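Local coordinates for sulfite dehydrogenase (Paracoccus pantotrophus, PDB 2XTS), which oxidises protein-bound sulfur at a molybdenum cofactor, working together with a heme-bearing cytochrome in the sulfane dehydrogenase complex SoxCD, at residues Phe72-Ser77 with Ser244-Leu249; Glu43-Ser48 with Ile53-Ile58; Gly124-Glu127 with Gln132-Gly135. All blocks are in the same frame, centred on the assembly; numbering follows the deposited sequence.

Overall arrangement
Interaction 1 is buried at the molybdenum cofactor and consists mainly of polar bonds to bound groups. Interaction 2, its centre about 12 Å away, is also buried but wholly apolar between its segments. It shares with interaction 1 the antiparallel pairing of 52-53 with 74-75, and probable hydrogen bonds from E73 N to N54 OD1 and from F72 N to T56 OG1 join the two. Interaction 3 is partly buried and mixes the two chemistries: a carboxylate holds backbone amides while M126 and L133 make apolar contacts. Interactions 2 and 3 touch, with centres about 11 Å apart, while 1 and 3 stay about 10 Å apart at their nearest atoms. The cytochrome reaches all three, the second subunit interactions 1 and 2.

Interaction 1 (Phe72-Ser77 with Ser244-Leu249); sequences FERHHS and SKYTDL. With MTE (phosphonic acidmono-(2-amino-5,6-dimercapto-4-oxo-3,7,8a,9,10,10a-hexahydro-4H-8-oxa-1,3,9,10-tetraaza-anthracen-7-ylmethyl)ester), chain E; 2MO (molybdenum (IV)oxide), chain F; HEC (heme c), chain K.
The molybdenum-bound oxygen OT2 of 2MO is gripped from both segments: Y246 OH donates to it at 2.5 Å and R74 NE at 3.1 Å, the latter with an N-H...O angle of 163°. OT2 lies at the guanidinium edge, in its plane, and also in the plane of the Y246 ring beyond the hydroxyl. R74 and Y246 approach from opposite directions with their planes 66° apart, and R74 NH2 stands 3.7 Å from Y246 OH. The arginine starts with CG anti to its nitrogen (chi1 -154°) and bends at chi2, which carries NE alongside the dithiolene sulfur S1' of MTE.

H76 adds a second layer. Its ring has R74 NH1 over the centre of one face, while its CE1 edge points at Y246 OH, 3.6 Å away. On the same ring, ND1 donates to the heme c propionate oxygen O2D at 3.2 Å, and S244 OG of the other segment donates to propionate oxygen O1A at 2.7 Å. The backbone fixes the cofactor's far end: R74 N bonds MTE O2P at 3.0 Å. NH1 of R74 also bonds H75 O and S51 OG, steadying the guanidinium.

Two donors on one metal-bound oxygen would probably draw charge from it. H76, bonded to a heme propionate and with NE2 3.6 Å from MTE S1', brings the surroundings of both cofactors together, consistent with, though not proof of, a path for electrons.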
loop_
_atom_site.group_PDB
_atom_site.type_symbol
_atom_site.label_atom_id
_atom_site.label_comp_id
_atom_site.label_asym_id
_atom_site.label_seq_id
_atom_site.Cartn_x
_atom_site.Cartn_y
_atom_site.Cartn_z
ATOM N N PHE A 72 3.013 -11.961 2.581
ATOM C CA PHE A 72 3.165 -13.273 3.209
ATOM C C PHE A 72 3.029 -13.229 4.715
ATOM O O PHE A 72 3.246 -12.188 5.358
ATOM C CB PHE A 72 4.493 -13.958 2.839
ATOM C CG PHE A 72 5.671 -13.583 3.708
ATOM C CD1 PHE A 72 6.247 -12.339 3.676
ATOM C CD2 PHE A 72 6.219 -14.524 4.559
ATOM C CE1 PHE A 72 7.323 -12.035 4.479
ATOM C CE2 PHE A 72 7.288 -14.219 5.346
ATOM C CZ PHE A 72 7.851 -12.991 5.320
ATOM N N GLU A 73 2.715 -14.396 5.267
ATOM C CA GLU A 73 2.590 -14.668 6.699
ATOM C C GLU A 73 3.544 -15.760 7.085
ATOM O O GLU A 73 3.687 -16.750 6.391
ATOM C CB GLU A 73 1.201 -15.230 6.986
ATOM C CG GLU A 73 0.035 -14.332 6.666
ATOM C CD GLU A 73 -1.277 -15.084 6.779
ATOM O OE1 GLU A 73 -1.654 -15.539 7.882
ATOM O OE2 GLU A 73 -1.949 -15.231 5.757
ATOM N N ARG A 74 4.161 -15.613 8.243
ATOM C CA ARG A 74 4.882 -16.715 8.898
ATOM C C ARG A 74 4.496 -16.685 10.374
ATOM O O ARG A 74 4.732 -15.689 11.061
ATOM C CB ARG A 74 6.400 -16.623 8.704
ATOM C CG ARG A 74 7.137 -17.954 8.787
ATOM C CD ARG A 74 7.128 -18.593 10.146
ATOM N NE ARG A 74 8.208 -19.582 10.193
ATOM C CZ ARG A 74 8.125 -20.789 10.732
ATOM N NH1 ARG A 74 7.001 -21.229 11.300
ATOM N NH2 ARG A 74 9.198 -21.577 10.666
ATOM N N HIS A 75 3.887 -17.766 10.842
ATOM C CA HIS A 75 3.501 -17.930 12.252
ATOM C C HIS A 75 4.096 -19.202 12.814
ATOM O O HIS A 75 4.419 -20.121 12.069
ATOM C CB HIS A 75 1.974 -18.045 12.415
ATOM C CG HIS A 75 1.229 -17.042 11.629
ATOM N ND1 HIS A 75 0.192 -17.324 10.755
ATOM C CD2 HIS A 75 1.457 -15.717 11.546
ATOM C CE1 HIS A 75 -0.213 -16.188 10.201
ATOM N NE2 HIS A 75 0.537 -15.202 10.674
ATOM N N HIS A 76 4.182 -19.259 14.136
ATOM C CA HIS A 76 4.595 -20.479 14.832
ATOM C C HIS A 76 3.492 -21.063 15.723
ATOM O O HIS A 76 3.553 -22.247 16.047
ATOM C CB HIS A 76 5.880 -20.272 15.645
ATOM C CG HIS A 76 7.077 -19.912 14.817
ATOM N ND1 HIS A 76 8.143 -20.751 14.559
ATOM C CD2 HIS A 76 7.360 -18.746 14.192
ATOM C CE1 HIS A 76 9.020 -20.100 13.799
ATOM N NE2 HIS A 76 8.559 -18.891 13.565
ATOM N N SER A 77 2.480 -20.262 16.084
ATOM C CA SER A 77 1.288 -20.773 16.782
ATOM C C SER A 77 0.038 -20.088 16.246
ATOM O O SER A 77 -0.942 -19.935 16.954
ATOM C CB SER A 77 1.375 -20.653 18.296
ATOM O OG SER A 77 1.492 -19.308 18.722
ATOM N N SER A 244 18.159 -23.725 18.184
ATOM C CA SER A 244 17.605 -24.766 17.349
ATOM C C SER A 244 17.356 -24.265 15.930
ATOM O O SER A 244 17.675 -24.943 14.961
ATOM C CB SER A 244 16.295 -25.277 17.946
ATOM O OG SER A 244 15.737 -26.285 17.125
ATOM N N LYS A 245 16.751 -23.086 15.839
ATOM C CA LYS A 245 16.368 -22.475 14.574
ATOM C C LYS A 245 17.154 -21.190 14.377
ATOM O O LYS A 245 17.749 -20.650 15.315
ATOM C CB LYS A 245 14.869 -22.231 14.579
ATOM C CG LYS A 245 14.066 -23.503 14.861
ATOM C CD LYS A 245 14.230 -24.583 13.784
ATOM C CE LYS A 245 13.302 -25.739 14.067
ATOM N NZ LYS A 245 13.307 -26.725 12.981
ATOM N N TYR A 246 17.212 -20.748 13.128
ATOM C CA TYR A 246 17.922 -19.528 12.710
ATOM C C TYR A 246 19.389 -19.587 13.134
ATOM O O TYR A 246 20.025 -18.589 13.461
ATOM C CB TYR A 246 17.172 -18.235 13.096
ATOM C CG TYR A 246 15.730 -18.375 12.697
ATOM C CD1 TYR A 246 15.344 -18.282 11.374
ATOM C CD2 TYR A 246 14.772 -18.728 13.631
ATOM C CE1 TYR A 246 13.997 -18.489 11.000
ATOM C CE2 TYR A 246 13.456 -18.949 13.273
ATOM C CZ TYR A 246 13.073 -18.850 11.983
ATOM O OH TYR A 246 11.759 -19.143 11.688
ATOM N N THR A 247 19.933 -20.799 13.028
ATOM C CA THR A 247 21.357 -21.081 13.070
ATOM C C THR A 247 21.658 -21.888 11.831
ATOM O O THR A 247 20.804 -22.638 11.355
ATOM C CB THR A 247 21.760 -21.863 14.326
ATOM O OG1 THR A 247 20.952 -23.046 14.419
ATOM C CG2 THR A 247 21.567 -21.025 15.578
ATOM N N ASP A 248 22.860 -21.738 11.288
ATOM C CA ASP A 248 23.123 -22.083 9.882
ATOM C C ASP A 248 24.281 -23.098 9.845
ATOM O O ASP A 248 25.460 -22.744 10.037
ATOM C CB ASP A 248 23.512 -20.826 9.092
ATOM C CG ASP A 248 22.598 -19.641 9.340
ATOM O OD1 ASP A 248 21.455 -19.843 9.786
ATOM O OD2 ASP A 248 23.077 -18.499 9.093
ATOM N N LEU A 249 23.955 -24.367 9.623
ATOM C CA LEU A 249 24.915 -25.449 9.730
ATOM C C LEU A 249 25.909 -25.374 8.580
ATOM O O LEU A 249 25.515 -25.204 7.416
ATOM C CB LEU A 249 24.195 -26.799 9.754
ATOM C CG LEU A 249 25.013 -28.063 10.004
ATOM C CD1 LEU A 249 25.581 -28.058 11.410
ATOM C CD2 LEU A 249 24.168 -29.279 9.776
HETATM N N1 MTE E . 6.389 -13.041 15.837
HETATM C C2 MTE E . 5.702 -13.847 16.639
HETATM N N2 MTE E . 5.233 -13.356 17.806
HETATM N N3 MTE E . 5.439 -15.127 16.313
HETATM C C4 MTE E . 5.872 -15.691 15.149
HETATM O O4 MTE E . 5.575 -16.881 14.916
HETATM N N5 MTE E . 7.229 -15.340 13.067
HETATM C C6 MTE E . 8.392 -14.583 12.667
HETATM C C7 MTE E . 8.201 -13.075 12.662
HETATM N N8 MTE E . 7.627 -12.644 13.911
HETATM C C9 MTE E . 6.655 -14.880 14.238
HETATM C C10 MTE E . 6.908 -13.496 14.657
HETATM C "C1'" MTE E . 8.944 -15.009 11.318
HETATM S "S1'" MTE E . 9.830 -16.514 11.207
HETATM C "C2'" MTE E . 8.840 -14.220 10.223
HETATM S "S2'" MTE E . 9.618 -14.605 8.739
HETATM C "C3'" MTE E . 8.047 -12.933 10.312
HETATM O "O3'" MTE E . 7.370 -12.737 11.565
HETATM C "C4'" MTE E . 6.967 -12.914 9.248
HETATM O "O4'" MTE E . 6.276 -11.658 9.284
HETATM P P MTE E . 4.855 -11.619 8.543
HETATM O O1P MTE E . 5.280 -11.957 7.082
HETATM O O2P MTE E . 3.956 -12.687 9.074
HETATM O O3P MTE E . 4.389 -10.210 8.672
HETATM MO MO 2MO F . 11.039 -16.462 9.170
HETATM O OT1 2MO F . 12.682 -15.812 9.481
HETATM O OT2 2MO F . 10.926 -18.403 9.414
HETATM FE FE HEC K . 6.305 -30.066 21.009
HETATM C CHA HEC K . 8.490 -28.373 19.036
HETATM C CHB HEC K . 8.697 -30.310 23.424
HETATM C CHC HEC K . 4.038 -31.426 23.075
HETATM C CHD HEC K . 4.166 -30.399 18.424
HETATM N NA HEC K . 8.217 -29.462 21.196
HETATM C C1A HEC K . 8.956 -28.823 20.229
HETATM C C2A HEC K . 10.317 -28.664 20.690
HETATM C C3A HEC K . 10.366 -29.207 21.914
HETATM C C4A HEC K . 9.051 -29.709 22.242
HETATM C CMA HEC K . 11.572 -29.303 22.875
HETATM C CAA HEC K . 11.457 -27.993 19.879
HETATM C CBA HEC K . 12.071 -28.968 18.875
HETATM C CGA HEC K . 13.241 -28.386 18.137
HETATM O O1A HEC K . 13.268 -27.182 17.874
HETATM O O2A HEC K . 14.157 -29.199 17.874
HETATM N NB HEC K . 6.333 -30.690 22.881
HETATM C C1B HEC K . 7.416 -30.701 23.753
HETATM C C2B HEC K . 6.947 -31.048 25.078
HETATM C C3B HEC K . 5.656 -31.392 24.978
HETATM C C4B HEC K . 5.250 -31.145 23.617
HETATM C CMB HEC K . 7.900 -31.228 26.277
HETATM C CAB HEC K . 4.708 -31.825 26.087
HETATM C CBB HEC K . 4.756 -30.798 27.254
HETATM N NC HEC K . 4.430 -30.784 20.769
HETATM C C1C HEC K . 3.678 -31.347 21.753
HETATM C C2C HEC K . 2.424 -31.780 21.190
HETATM C C3C HEC K . 2.456 -31.485 19.884
HETATM C C4C HEC K . 3.742 -30.904 19.605
HETATM C CMC HEC K . 1.277 -32.430 21.994
HETATM C CAC HEC K . 1.464 -31.755 18.752
HETATM C CBC HEC K . 0.015 -31.484 18.936
HETATM N ND HEC K . 6.329 -29.477 19.088
HETATM C C1D HEC K . 5.268 -29.614 18.213
HETATM C C2D HEC K . 5.520 -28.884 16.999
HETATM C C3D HEC K . 6.832 -28.240 17.202
HETATM C C4D HEC K . 7.282 -28.662 18.493
HETATM C CMD HEC K . 4.632 -28.680 15.778
HETATM C CAD HEC K . 7.522 -27.326 16.205
HETATM C CBD HEC K . 7.089 -25.886 16.470
HETATM C CGD HEC K . 7.770 -24.891 15.574
HETATM O O1D HEC K . 8.745 -25.249 14.864
HETATM O O2D HEC K . 7.393 -23.705 15.651
#

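Interaction 2 (Glu43-Ser48 with Ile53-Ile58)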
loop_
_atom_site.group_PDB
_atom_site.type_symbol
_atom_site.label_atom_id
_atom_site.label_comp_id
_atom_site.label_asym_id
_atom_site.label_seq_id
_atom_site.Cartn_x
_atom_site.Cartn_y
_atom_site.Cartn_z
ATOM N N GLU A 43 1.688 -27.125 1.244
ATOM C CA GLU A 43 1.459 -27.895 2.466
ATOM C C GLU A 43 2.664 -28.749 2.917
ATOM O O GLU A 43 2.945 -28.871 4.130
ATOM C CB GLU A 43 0.235 -28.787 2.291
ATOM C CG GLU A 43 -0.154 -29.591 3.550
ATOM C CD GLU A 43 -0.752 -30.950 3.226
ATOM O OE1 GLU A 43 -0.417 -31.930 3.924
ATOM O OE2 GLU A 43 -1.551 -31.039 2.269
ATOM N N TRP A 44 3.387 -29.338 1.972
ATOM C CA TRP A 44 4.451 -30.272 2.349
ATOM C C TRP A 44 5.631 -29.632 3.087
ATOM O O TRP A 44 6.458 -30.333 3.684
ATOM C CB TRP A 44 4.943 -31.099 1.153
ATOM C CG TRP A 44 5.724 -30.387 0.069
ATOM C CD1 TRP A 44 5.236 -29.909 -1.134
ATOM C CD2 TRP A 44 7.134 -30.136 0.045
ATOM N NE1 TRP A 44 6.255 -29.369 -1.876
ATOM C CE2 TRP A 44 7.432 -29.502 -1.187
ATOM C CE3 TRP A 44 8.178 -30.397 0.936
ATOM C CZ2 TRP A 44 8.724 -29.099 -1.532
ATOM C CZ3 TRP A 44 9.467 -30.007 0.591
ATOM C CH2 TRP A 44 9.727 -29.359 -0.635
ATOM N N LEU A 45 5.719 -28.302 3.091
ATOM C CA LEU A 45 6.883 -27.652 3.669
ATOM C C LEU A 45 6.928 -27.762 5.198
ATOM O O LEU A 45 8.012 -27.674 5.781
ATOM C CB LEU A 45 6.951 -26.180 3.241
ATOM C CG LEU A 45 7.312 -25.877 1.787
ATOM C CD1 LEU A 45 7.327 -24.367 1.558
ATOM C CD2 LEU A 45 8.642 -26.477 1.408
ATOM N N THR A 46 5.770 -27.913 5.837
ATOM C CA THR A 46 5.706 -27.947 7.308
ATOM C C THR A 46 4.745 -29.013 7.792
ATOM O O THR A 46 3.968 -29.526 7.025
ATOM C CB THR A 46 5.267 -26.580 7.862
ATOM O OG1 THR A 46 4.024 -26.204 7.268
ATOM C CG2 THR A 46 6.305 -25.526 7.543
ATOM N N GLU A 47 4.794 -29.358 9.075
ATOM C CA GLU A 47 3.844 -30.360 9.587
ATOM C C GLU A 47 2.506 -29.817 10.067
ATOM O O GLU A 47 1.565 -30.587 10.223
ATOM C CB GLU A 47 4.398 -31.249 10.707
ATOM C CG GLU A 47 3.248 -32.179 11.260
ATOM C CD GLU A 47 3.645 -33.573 11.659
ATOM O OE1 GLU A 47 2.815 -34.509 11.554
ATOM O OE2 GLU A 47 4.780 -33.747 12.097
ATOM N N SER A 48 2.429 -28.518 10.331
ATOM C CA SER A 48 1.218 -27.912 10.852
ATOM C C SER A 48 0.996 -26.587 10.146
ATOM O O SER A 48 1.949 -25.830 9.975
ATOM C CB SER A 48 1.360 -27.659 12.353
ATOM O OG SER A 48 0.289 -26.845 12.812
ATOM N N ILE A 53 4.206 -21.142 6.732
ATOM C CA ILE A 53 4.590 -20.057 5.854
ATOM C C ILE A 53 3.602 -20.029 4.692
ATOM O O ILE A 53 3.154 -21.075 4.215
ATOM C CB ILE A 53 6.025 -20.327 5.309
ATOM C CG1 ILE A 53 6.546 -19.196 4.429
ATOM C CG2 ILE A 53 6.144 -21.691 4.565
ATOM C CD1 ILE A 53 6.845 -17.980 5.172
ATOM N N ASN A 54 3.306 -18.828 4.186
ATOM C CA ASN A 54 2.714 -18.704 2.860
ATOM C C ASN A 54 3.519 -17.686 2.064
ATOM O O ASN A 54 4.521 -17.172 2.575
ATOM C CB ASN A 54 1.205 -18.454 2.913
ATOM C CG ASN A 54 0.831 -17.109 3.496
ATOM O OD1 ASN A 54 1.565 -16.137 3.341
ATOM N ND2 ASN A 54 -0.359 -17.024 4.112
ATOM N N PHE A 55 3.144 -17.451 0.807
ATOM C CA PHE A 55 4.046 -16.794 -0.120
ATOM C C PHE A 55 3.386 -15.614 -0.822
ATOM O O PHE A 55 2.283 -15.745 -1.342
ATOM C CB PHE A 55 4.507 -17.813 -1.177
ATOM C CG PHE A 55 5.307 -18.942 -0.613
ATOM C CD1 PHE A 55 4.679 -20.095 -0.166
ATOM C CD2 PHE A 55 6.681 -18.834 -0.488
ATOM C CE1 PHE A 55 5.416 -21.116 0.418
ATOM C CE2 PHE A 55 7.415 -19.871 0.060
ATOM C CZ PHE A 55 6.782 -20.997 0.509
ATOM N N THR A 56 4.071 -14.476 -0.831
ATOM C CA THR A 56 3.600 -13.286 -1.534
ATOM C C THR A 56 3.648 -13.512 -3.049
ATOM O O THR A 56 4.617 -14.066 -3.540
ATOM C CB THR A 56 4.544 -12.091 -1.234
ATOM O OG1 THR A 56 4.670 -11.922 0.179
ATOM C CG2 THR A 56 4.078 -10.804 -1.882
ATOM N N PRO A 57 2.617 -13.068 -3.791
ATOM C CA PRO A 57 2.583 -13.249 -5.255
ATOM C C PRO A 57 3.484 -12.259 -5.982
ATOM O O PRO A 57 3.013 -11.520 -6.833
ATOM C CB PRO A 57 1.108 -13.034 -5.594
ATOM C CG PRO A 57 0.643 -12.080 -4.581
ATOM C CD PRO A 57 1.340 -12.506 -3.301
ATOM N N ILE A 58 4.786 -12.322 -5.704
ATOM C CA ILE A 58 5.723 -11.388 -6.307
ATOM C C ILE A 58 5.872 -11.527 -7.820
ATOM O O ILE A 58 6.394 -10.650 -8.440
ATOM C CB ILE A 58 7.106 -11.432 -5.618
ATOM C CG1 ILE A 58 7.761 -12.814 -5.724
ATOM C CG2 ILE A 58 7.008 -10.943 -4.161
ATOM C CD1 ILE A 58 9.241 -12.805 -5.444
#
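L45 CD1 is the single methyl that meets both partners on the other segment. It approaches the F55 ring at its edge and in its plane, 3.6 Å from F55 CZ and 3.9 Å from F55 CE1, so carbon meets the hydrogen-bearing rim and not a pi face. The same methyl lies 4.2 Å from I53 CG2, a looser contact. L45 and F55 come from opposite directions. F55 has CG anti to its carbonyl carbon (chi1 -64°), which sends the ring out toward segment 43-48 and leaves CZ foremost. I53 behaves differently: CG1 is anti to the backbone N (chi1 -177°), leading the end of the side chain away and leaving only the CG2 branch for L45.

One step out, L45 CD2 rests over one face of the W44 indole, toward its rim, and CD1 is 4.3 Å from M126 CE. W44 and L45 both lie in the 3-10 turn 43-45, and W44 NE1 is hydrogen-bonded to V183 O of the cytochrome chain. T46 OG1 is hydrogen-bonded to S52 OG within the short link between the segments. On the other side, F55 O accepts from Q137 NE2 in helix 136-140 while the F55 side chain touches M142; N54 ND2 reaches V22 O of the second subunit. I53 ends strand 52-53, which pairs antiparallel with 74-75, and its side chain is about 6 Å from the bound MTE, so the contact joins the 3-10 turn to the cofactor-side strand pair.

No hydrogen bond crosses between the segments, and only 123 Å² is buried. The contact therefore rests on dispersion among three apolar side chains, while the polar bonds of F55 O, W44 and N54 probably help hold the backbones that present them.

Interaction 3 (Gly124-Glu127 with Gln132-Gly135)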
loop_
_atom_site.group_PDB
_atom_site.type_symbol
_atom_site.label_atom_id
_atom_site.label_comp_id
_atom_site.label_asym_id
_atom_site.label_seq_id
_atom_site.Cartn_x
_atom_site.Cartn_y
_atom_site.Cartn_z
ATOM N N GLY A 124 13.831 -19.002 -0.090
ATOM C CA GLY A 124 14.717 -19.745 -0.965
ATOM C C GLY A 124 15.456 -20.922 -0.347
ATOM O O GLY A 124 16.282 -21.577 -0.989
ATOM N N GLY A 125 15.167 -21.238 0.901
ATOM C CA GLY A 125 15.927 -22.270 1.600
ATOM C C GLY A 125 15.716 -23.650 1.005
ATOM O O GLY A 125 16.629 -24.485 0.996
ATOM N N MET A 126 14.529 -23.890 0.466
ATOM C CA MET A 126 14.228 -25.162 -0.210
ATOM C C MET A 126 15.050 -25.340 -1.481
ATOM O O MET A 126 15.070 -26.428 -2.053
ATOM C CB MET A 126 12.720 -25.310 -0.525
ATOM C CG MET A 126 12.193 -24.483 -1.689
ATOM S SD MET A 126 12.109 -22.706 -1.421
ATOM C CE MET A 126 10.776 -22.582 -0.196
ATOM N N GLU A 127 15.662 -24.258 -1.956
ATOM C CA GLU A 127 16.507 -24.255 -3.166
ATOM C C GLU A 127 17.994 -24.410 -2.882
ATOM O O GLU A 127 18.798 -24.382 -3.803
ATOM C CB GLU A 127 16.272 -22.976 -3.976
ATOM C CG GLU A 127 14.823 -22.729 -4.367
ATOM C CD GLU A 127 14.345 -23.687 -5.419
ATOM O OE1 GLU A 127 14.907 -23.622 -6.539
ATOM O OE2 GLU A 127 13.394 -24.463 -5.151
ATOM N N GLN A 132 13.653 -26.791 -6.882
ATOM C CA GLN A 132 12.558 -27.608 -6.361
ATOM C C GLN A 132 11.184 -27.045 -6.703
ATOM O O GLN A 132 10.355 -27.777 -7.189
ATOM C CB GLN A 132 12.687 -27.810 -4.845
ATOM C CG GLN A 132 13.938 -28.610 -4.431
ATOM C CD GLN A 132 13.842 -29.241 -3.064
ATOM O OE1 GLN A 132 12.947 -28.941 -2.281
ATOM N NE2 GLN A 132 14.785 -30.125 -2.771
ATOM N N LEU A 133 10.941 -25.763 -6.463
ATOM C CA LEU A 133 9.599 -25.196 -6.651
ATOM C C LEU A 133 9.557 -24.320 -7.904
ATOM O O LEU A 133 10.557 -23.758 -8.314
ATOM C CB LEU A 133 9.132 -24.419 -5.396
ATOM C CG LEU A 133 8.937 -25.229 -4.099
ATOM C CD1 LEU A 133 8.644 -24.324 -2.954
ATOM C CD2 LEU A 133 7.818 -26.215 -4.249
ATOM N N GLU A 134 8.378 -24.250 -8.506
ATOM C CA GLU A 134 8.194 -23.646 -9.816
ATOM C C GLU A 134 7.471 -22.304 -9.720
ATOM O O GLU A 134 6.233 -22.255 -9.683
ATOM C CB GLU A 134 7.386 -24.618 -10.674
ATOM C CG GLU A 134 8.062 -25.978 -10.878
ATOM C CD GLU A 134 7.151 -26.993 -11.531
ATOM O OE1 GLU A 134 6.508 -26.626 -12.535
ATOM O OE2 GLU A 134 7.074 -28.145 -11.027
ATOM N N GLY A 135 8.237 -21.222 -9.668
ATOM C CA GLY A 135 7.676 -19.880 -9.582
ATOM C C GLY A 135 8.367 -19.049 -8.543
ATOM O O GLY A 135 8.563 -19.517 -7.426
#
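M126 runs along segment 132-135 from its first carbon to its last. CB is 4.0 Å from Q132 OE1; CG lies 3.8 Å from L133 CD1; SD passes the same L133 methyl at 4.1 Å, and the terminal CE meets L133 CD1 again at 3.9 Å. Bends at chi2 and chi3 fold the thioether back, which is why CG, SD and CE all gather about one methyl group. The chain crosses that of L133 at about a right angle. Meanwhile the M126 carbonyl oxygen stands 3.2 Å from Q132 CD; Q132 OE1 is also near it, but these are two acceptors and make no bond.

The two segments belong to the long loop between strand 112-119 and helix 136-140, within the molybdopterin-binding family region. A 3-10 turn occupies 125-127, begun by G124, whose phi is positive and whose O receives E127 N. The loop ends at G135, the N-cap of the helix, where any side chain would press on the carbonyl of the residue before.

E127 ties the turn to the backbone of Q132 and L133. Its OE2 accepts Q132 N at 2.9 Å (148°) and L133 N at 3.1 Å (162°), both on the syn side but from opposite faces of the carboxylate plane; E127 OE1 takes only a weak share of Q132 N and is hydrogen-bonded to N386 ND2. With an alanine here the carboxylate is gone, so the Q132 and L133 amides would probably be left without this acceptor, N386 ND2 would lose one of its partners, and the 132-133 backbone would be free to shift from the turn. L133 O also bonds N386 ND2, tying the loop to strand 384-389, and E134 N bonds T184 OG1 of the cytochrome chain.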